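Local coordinates for cysteine synthase 3 (Entamoeba histolytica, PDB 6KR5) that catalyses the pyridoxal-phosphate-dependent formation of L-cysteine from O-acetyl-L-serine and sulfide, at the interface of chains A and B. Numbering follows the deposited sequence. Chains: chain A/B, Cysteine synthase 3.

Contact 1: the interface of chains A and B. Residues chain A 7-10; chain B 23, 171, 174-175, 178-179.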
ATOM      1  N   ASN A   7      14.120   3.441   6.704  1.00 28.09           N
ATOM      2  CA  ASN A   7      13.491   4.771   6.720  1.00 25.72           C
ATOM      3  C   ASN A   7      13.680   5.472   8.062  1.00 26.53           C
ATOM      4  O   ASN A   7      13.788   4.851   9.100  1.00 27.48           O
ATOM      5  CB  ASN A   7      12.055   4.702   6.234  1.00 28.77           C
ATOM      6  CG  ASN A   7      11.756   5.733   5.184  1.00 33.55           C
ATOM      7  OD1 ASN A   7      12.421   6.747   5.116  1.00 44.98           O
ATOM      8  ND2 ASN A   7      10.794   5.439   4.333  1.00 30.47           N
ATOM      9  N   THR A   8      13.721   6.783   7.966  1.00 29.21           N
ATOM     10  CA  THR A   8      13.841   7.636   9.156  1.00 29.93           C
ATOM     11  C   THR A   8      12.441   8.114   9.453  1.00 24.50           C
ATOM     12  O   THR A   8      11.541   8.053   8.635  1.00 27.42           O
ATOM     13  CB  THR A   8      14.649   8.886   8.824  1.00 28.39           C
ATOM     14  OG1 THR A   8      14.026   9.430   7.670  1.00 30.96           O
ATOM     15  CG2 THR A   8      16.078   8.539   8.505  1.00 35.56           C
ATOM     16  N   PRO A   9      11.998   8.699  10.727  1.00 26.18           N
ATOM     17  CA  PRO A   9      10.683   9.235  11.102  1.00 25.55           C
ATOM     18  C   PRO A   9      10.269  10.413  10.234  1.00 25.57           C
ATOM     19  O   PRO A   9      11.088  11.246   9.836  1.00 26.00           O
ATOM     20  CB  PRO A   9      10.875   9.668  12.560  1.00 25.05           C
ATOM     21  CG  PRO A   9      11.997   8.833  13.057  1.00 24.26           C
ATOM     22  CD  PRO A   9      12.926   8.693  11.869  1.00 25.40           C
ATOM     23  N   ARG A  10       8.965  10.495   9.973  1.00 24.34           N
ATOM     24  CA  ARG A  10       8.437  11.615   9.207  1.00 23.16           C
ATOM     25  C   ARG A  10       8.491  12.930   9.981  1.00 26.76           C
ATOM     26  O   ARG A  10       8.418  13.997   9.357  1.00 30.08           O
ATOM     27  CB  ARG A  10       7.003  11.304   8.765  1.00 26.78           C
ATOM     28  CG  ARG A  10       6.923  10.420   7.510  1.00 28.47           C
ATOM     29  CD  ARG A  10       7.600  11.111   6.316  1.00 38.77           C
ATOM     30  NE  ARG A  10       7.027  10.731   5.026  1.00 38.89           N
ATOM     31  CZ  ARG A  10       7.235  11.380   3.880  1.00 39.45           C
ATOM     32  NH1 ARG A  10       8.006  12.464   3.840  1.00 40.97           N
ATOM     33  NH2 ARG A  10       6.662  10.945   2.761  1.00 37.49           N
TER
ATOM     34  N   GLY B  23       9.513   4.221   9.020  1.00 20.49           N
ATOM     35  CA  GLY B  23       9.210   5.646   8.926  1.00 21.13           C
ATOM     36  C   GLY B  23       7.786   5.920   8.500  1.00 23.99           C
ATOM     37  O   GLY B  23       7.547   6.781   7.645  1.00 23.50           O
ATOM     38  N   TYR B 171      12.774   0.899  15.903  1.00 21.88           N
ATOM     39  CA  TYR B 171      12.439   1.941  14.940  1.00 22.50           C
ATOM     40  C   TYR B 171      10.996   2.405  15.107  1.00 22.06           C
ATOM     41  O   TYR B 171      10.726   3.609  15.157  1.00 22.16           O
ATOM     42  CB  TYR B 171      12.690   1.429  13.522  1.00 22.09           C
ATOM     43  CG  TYR B 171      14.153   1.246  13.181  1.00 26.50           C
ATOM     44  CD1 TYR B 171      14.815   0.048  13.456  1.00 24.92           C
ATOM     45  CD2 TYR B 171      14.868   2.269  12.564  1.00 30.83           C
ATOM     46  CE1 TYR B 171      16.153  -0.115  13.135  1.00 28.72           C
ATOM     47  CE2 TYR B 171      16.204   2.114  12.242  1.00 33.40           C
ATOM     48  CZ  TYR B 171      16.839   0.923  12.528  1.00 38.32           C
ATOM     49  OH  TYR B 171      18.168   0.777  12.198  1.00 46.47           O
ATOM     50  N   ASN B 174      10.878   4.582  18.144  1.00 20.37           N
ATOM     51  CA  ASN B 174      11.550   5.862  17.943  1.00 19.45           C
ATOM     52  C   ASN B 174      10.720   6.789  17.071  1.00 22.49           C
ATOM     53  O   ASN B 174      10.650   7.998  17.325  1.00 24.69           O
ATOM     54  CB  ASN B 174      12.926   5.671  17.312  1.00 21.91           C
ATOM     55  CG  ASN B 174      13.680   6.983  17.193  1.00 25.27           C
ATOM     56  OD1 ASN B 174      13.903   7.661  18.198  1.00 31.87           O
ATOM     57  ND2 ASN B 174      14.053   7.362  15.970  1.00 28.86           N
ATOM     58  N   GLU B 175      10.092   6.239  16.027  1.00 20.67           N
ATOM     59  CA  GLU B 175       9.212   7.045  15.191  1.00 21.65           C
ATOM     60  C   GLU B 175       8.074   7.646  16.006  1.00 21.60           C
ATOM     61  O   GLU B 175       7.740   8.823  15.834  1.00 20.19           O
ATOM     62  CB  GLU B 175       8.659   6.198  14.046  1.00 19.86           C
ATOM     63  CG  GLU B 175       9.728   5.769  13.054  1.00 23.47           C
ATOM     64  CD  GLU B 175       9.309   4.580  12.214  1.00 24.83           C
ATOM     65  OE1 GLU B 175       8.099   4.448  11.938  1.00 20.95           O
ATOM     66  OE2 GLU B 175      10.191   3.794  11.817  1.00 22.48           O
ATOM     67  N   GLU B 178       9.618  10.421  18.281  1.00 22.34           N
ATOM     68  CA  GLU B 178       9.961  11.643  17.560  1.00 22.74           C
ATOM     69  C   GLU B 178       8.716  12.349  17.030  1.00 24.72           C
ATOM     70  O   GLU B 178       8.579  13.571  17.164  1.00 24.80           O
ATOM     71  CB  GLU B 178      10.920  11.320  16.412  1.00 24.86           C
ATOM     72  CG  GLU B 178      12.327  10.921  16.840  1.00 24.52           C
ATOM     73  CD  GLU B 178      13.147  12.097  17.335  1.00 36.90           C
ATOM     74  OE1 GLU B 178      12.936  13.223  16.840  1.00 44.79           O
ATOM     75  OE2 GLU B 178      14.016  11.891  18.210  1.00 43.63           O
ATOM     76  N   ASP B 179       7.798  11.600  16.411  1.00 22.55           N
ATOM     77  CA  ASP B 179       6.634  12.233  15.799  1.00 22.57           C
ATOM     78  C   ASP B 179       5.755  12.928  16.839  1.00 23.36           C
ATOM     79  O   ASP B 179       5.177  13.986  16.556  1.00 23.08           O
ATOM     80  CB  ASP B 179       5.822  11.204  15.003  1.00 24.10           C
ATOM     81  CG  ASP B 179       6.529  10.752  13.734  1.00 25.69           C
ATOM     82  OD1 ASP B 179       7.543  11.371  13.349  1.00 25.58           O
ATOM     83  OD2 ASP B 179       6.060   9.780  13.112  1.00 24.02           O
TER
HETATM   84  O   HOH W   1       7.421   8.355  11.212  1.00 21.60           O
HETATM   85  O   HOH W   2      12.554   5.156  11.614  1.00 27.41           O
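B:Glu175 OE2, a carboxylate oxygen, is held from two directions and ties the two subunits together through water. Water 2 sits 2.7 Å from B:Glu175 OE2 and 2.8 Å from the backbone carbonyl oxygen A:Asn7 O, so it bridges the chains. Within chain B, the backbone amide of B:Gly23 donates to the same oxygen, B:Gly23 N to B:Glu175 OE2 being 2.9 Å, and it arrives from above the carboxylate plane, 57° out of it. This bond joins the loop at B:Gly23 to helix 169-179. The ring of B:Tyr171 turns its edge to water 2, which lies in the ring plane.

A second bridge runs through water 1, which takes a nearly straight bond (169° at H) from A:Arg10 N at 2.9 Å and lies 2.7 Å from the carboxylate oxygen B:Asp179 OD2.

In sequence between the two water-bridged backbone groups, A:Pro9 hides 79 Å² against chain B. Its CG meets the aliphatic B:Glu175 CG at 3.8 Å, the two side chains crossing at about a right angle. B:Glu175 CG stands anti to its own carbonyl carbon (chi1 -67°), and the chain runs on extended, which sets the methylene against the proline while the carboxylate reaches water 2. The side-chain carboxamide nitrogen B:Asn174 ND2 flanks the same proline carbon, and B:Glu178 CB and B:Asp179 OD1 border A:Pro9 CB. Two residues before the proline, A:Asn7 CB packs against the backbone N and CA of B:Gly23. The patch thus lays the N-terminal segment of one subunit along a helix of its partner, and probably helps hold the dimer typical of this enzyme family.

Contact 2: the interface of chains A and B. Residues chain A 276, 311, 314, 319; chain B 54, 115, 119, 122-123.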
ATOM      1  N   MET A 276       6.969  -4.898  -5.914  1.00 18.74           N
ATOM      2  CA  MET A 276       5.789  -5.519  -6.519  1.00 17.09           C
ATOM      3  C   MET A 276       4.954  -4.451  -7.212  1.00 20.91           C
ATOM      4  O   MET A 276       3.918  -3.997  -6.725  1.00 22.80           O
ATOM      5  CB  MET A 276       4.975  -6.279  -5.486  1.00 20.37           C
ATOM      6  CG  MET A 276       3.849  -7.053  -6.132  1.00 20.08           C
ATOM      7  SD  MET A 276       3.029  -8.107  -4.932  1.00 25.62           S
ATOM      8  CE  MET A 276       2.144  -9.228  -6.029  1.00 24.98           C
ATOM      9  N   GLU A 311      -0.340  -6.008  -6.125  1.00 20.87           N
ATOM     10  CA  GLU A 311      -1.383  -6.594  -5.281  1.00 21.77           C
ATOM     11  C   GLU A 311      -2.777  -6.225  -5.770  1.00 23.36           C
ATOM     12  O   GLU A 311      -3.738  -6.960  -5.515  1.00 23.73           O
ATOM     13  CB  GLU A 311      -1.199  -6.155  -3.816  1.00 23.77           C
ATOM     14  CG  GLU A 311      -2.107  -6.914  -2.852  1.00 29.13           C
ATOM     15  CD  GLU A 311      -1.883  -6.577  -1.385  1.00 31.25           C
ATOM     16  OE1 GLU A 311      -1.085  -5.660  -1.077  1.00 30.28           O
ATOM     17  OE2 GLU A 311      -2.527  -7.235  -0.539  1.00 28.80           O
ATOM     18  N   LEU A 314      -4.115  -9.217  -8.328  1.00 26.01           N
ATOM     19  CA  LEU A 314      -4.036 -10.643  -8.016  1.00 27.55           C
ATOM     20  C   LEU A 314      -5.149 -11.434  -8.692  1.00 31.87           C
ATOM     21  O   LEU A 314      -4.981 -12.628  -8.970  1.00 29.83           O
ATOM     22  CB  LEU A 314      -4.070 -10.846  -6.503  1.00 27.97           C
ATOM     23  CG  LEU A 314      -2.913 -10.215  -5.724  1.00 25.59           C
ATOM     24  CD1 LEU A 314      -3.010 -10.557  -4.237  1.00 27.82           C
ATOM     25  CD2 LEU A 314      -1.574 -10.653  -6.292  1.00 28.81           C
ATOM     26  N   TYR A 319       0.319 -12.779 -12.577  1.00 26.67           N
ATOM     27  CA  TYR A 319       1.268 -13.697 -11.955  1.00 28.04           C
ATOM     28  C   TYR A 319       0.948 -15.159 -12.259  1.00 32.57           C
ATOM     29  O   TYR A 319       1.475 -16.057 -11.592  1.00 38.49           O
ATOM     30  CB  TYR A 319       1.324 -13.458 -10.444  1.00 25.09           C
ATOM     31  CG  TYR A 319       1.718 -12.035 -10.091  1.00 22.47           C
ATOM     32  CD1 TYR A 319       3.021 -11.581 -10.290  1.00 21.17           C
ATOM     33  CD2 TYR A 319       0.776 -11.139  -9.602  1.00 22.01           C
ATOM     34  CE1 TYR A 319       3.386 -10.279  -9.986  1.00 20.72           C
ATOM     35  CE2 TYR A 319       1.127  -9.832  -9.290  1.00 19.85           C
ATOM     36  CZ  TYR A 319       2.431  -9.404  -9.496  1.00 22.54           C
ATOM     37  OH  TYR A 319       2.784  -8.102  -9.190  1.00 22.22           O
TER
ATOM     38  N   MET B  54       5.505  -3.453   1.337  1.00 18.74           N
ATOM     39  CA  MET B  54       4.527  -4.517   1.154  1.00 19.69           C
ATOM     40  C   MET B  54       3.400  -4.420   2.180  1.00 21.02           C
ATOM     41  O   MET B  54       2.689  -5.399   2.430  1.00 21.63           O
ATOM     42  CB  MET B  54       5.203  -5.889   1.160  1.00 19.54           C
ATOM     43  CG  MET B  54       5.826  -6.250  -0.201  1.00 16.96           C
ATOM     44  SD  MET B  54       4.728  -6.041  -1.634  1.00 21.47           S
ATOM     45  CE  MET B  54       3.388  -7.126  -1.153  1.00 22.01           C
ATOM     46  N   GLU B 115      -4.348 -15.570  -2.198  1.00 29.48           N
ATOM     47  CA  GLU B 115      -3.790 -14.300  -2.658  1.00 25.84           C
ATOM     48  C   GLU B 115      -2.400 -14.073  -2.082  1.00 27.19           C
ATOM     49  O   GLU B 115      -1.486 -13.643  -2.798  1.00 24.97           O
ATOM     50  CB  GLU B 115      -4.719 -13.142  -2.291  1.00 27.83           C
ATOM     51  CG  GLU B 115      -6.106 -13.265  -2.882  1.00 36.55           C
ATOM     52  CD  GLU B 115      -7.028 -12.153  -2.424  1.00 58.86           C
ATOM     53  OE1 GLU B 115      -7.100 -11.905  -1.200  1.00 58.20           O
ATOM     54  OE2 GLU B 115      -7.682 -11.529  -3.289  1.00 57.35           O
ATOM     55  N   ILE B 119       1.286 -13.573  -3.866  1.00 20.96           N
ATOM     56  CA  ILE B 119       2.266 -12.529  -3.559  1.00 23.02           C
ATOM     57  C   ILE B 119       3.617 -13.157  -3.243  1.00 22.38           C
ATOM     58  O   ILE B 119       4.655 -12.742  -3.772  1.00 21.22           O
ATOM     59  CB  ILE B 119       1.789 -11.647  -2.392  1.00 21.44           C
ATOM     60  CG1 ILE B 119       0.571 -10.806  -2.769  1.00 25.23           C
ATOM     61  CG2 ILE B 119       2.917 -10.729  -1.913  1.00 22.18           C
ATOM     62  CD1 ILE B 119      -0.029 -10.121  -1.558  1.00 24.02           C
ATOM     63  N   ALA B 122       5.281 -14.624  -6.231  1.00 24.62           N
ATOM     64  CA  ALA B 122       5.798 -13.582  -7.117  1.00 23.80           C
ATOM     65  C   ALA B 122       7.173 -13.098  -6.672  1.00 20.01           C
ATOM     66  O   ALA B 122       8.026 -12.772  -7.514  1.00 22.34           O
ATOM     67  CB  ALA B 122       4.819 -12.408  -7.195  1.00 23.13           C
ATOM     68  N   PHE B 123       7.415 -13.069  -5.354  1.00 21.05           N
ATOM     69  CA  PHE B 123       8.719 -12.726  -4.806  1.00 21.32           C
ATOM     70  C   PHE B 123       9.734 -13.857  -4.923  1.00 19.70           C
ATOM     71  O   PHE B 123      10.878 -13.690  -4.489  1.00 21.86           O
ATOM     72  CB  PHE B 123       8.570 -12.309  -3.341  1.00 19.30           C
ATOM     73  CG  PHE B 123       8.205 -10.858  -3.154  1.00 18.73           C
ATOM     74  CD1 PHE B 123       9.195  -9.890  -3.034  1.00 18.23           C
ATOM     75  CD2 PHE B 123       6.873 -10.462  -3.069  1.00 21.05           C
ATOM     76  CE1 PHE B 123       8.856  -8.546  -2.843  1.00 19.61           C
ATOM     77  CE2 PHE B 123       6.538  -9.122  -2.874  1.00 19.92           C
ATOM     78  CZ  PHE B 123       7.530  -8.170  -2.760  1.00 20.06           C
TER
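With CG anti to the backbone N (chi1 -173°) and an extended chain beyond it, A:Met276 stretches across to B:Ile119, whereas B:Met54 is bent at chi2 and chi3 (-50° and -58°), which points its sulfur at A:Met276 CB and turns its methyl toward A:Met276 SD. These residues belong to an apolar patch in the dimer interface of a fold-type II pyridoxal-phosphate enzyme, where helix 114-122 of chain B packs against loops and the 3-10 helix 310-313 of chain A.

The two methionines cross at about a right angle: B:Met54 SD lies 3.9 Å from A:Met276 CB, and the terminal methyl B:Met54 CE is 3.9 Å from A:Met276 SD. A:Met276 CB lies above the plane of the B:Phe123 ring, outside its rim and nearest CE2 and CZ.

A:Met276 meets both branches of B:Ile119, its methyl CE at CG1 (3.9 Å) and its sulfur at CG2. B:Ile119 CG1 also meets A:Leu314 CD1 at 3.9 Å, and the terminal B:Ile119 CD1 lies against the carboxylate end of A:Glu311, 4.0 Å from A:Glu311 CD.

One turn before B:Ile119 in the helix, B:Glu115 meets A:Leu314 CD1 through its backbone O and its CB, each at 3.7 Å; the B:Glu115 side chain is poorly ordered. Toward the helix C-terminus, B:Ala122 CB sits above the plane of the A:Tyr319 ring, displaced to the CD1-CE1 side, 3.7 Å from A:Tyr319 CD1.

About 27 Å separates the C-alpha centres of contact 1 and contact 2, which have no residue in common. In each, a chain B helix meets mainly loop segments of chain A: helix 169-179 in contact 1, helix 114-122 in contact 2. Their chemistry differs, since water-bridged carboxylates feature in the first and apolar side chains, two of them methionines, in the second. They hide 204 and 254 Å² respectively. Because the interface is two-fold symmetric, each recurs with the chains exchanged, so the dimer holds two copies of each patch, which probably contribute to its cohesion at separate places.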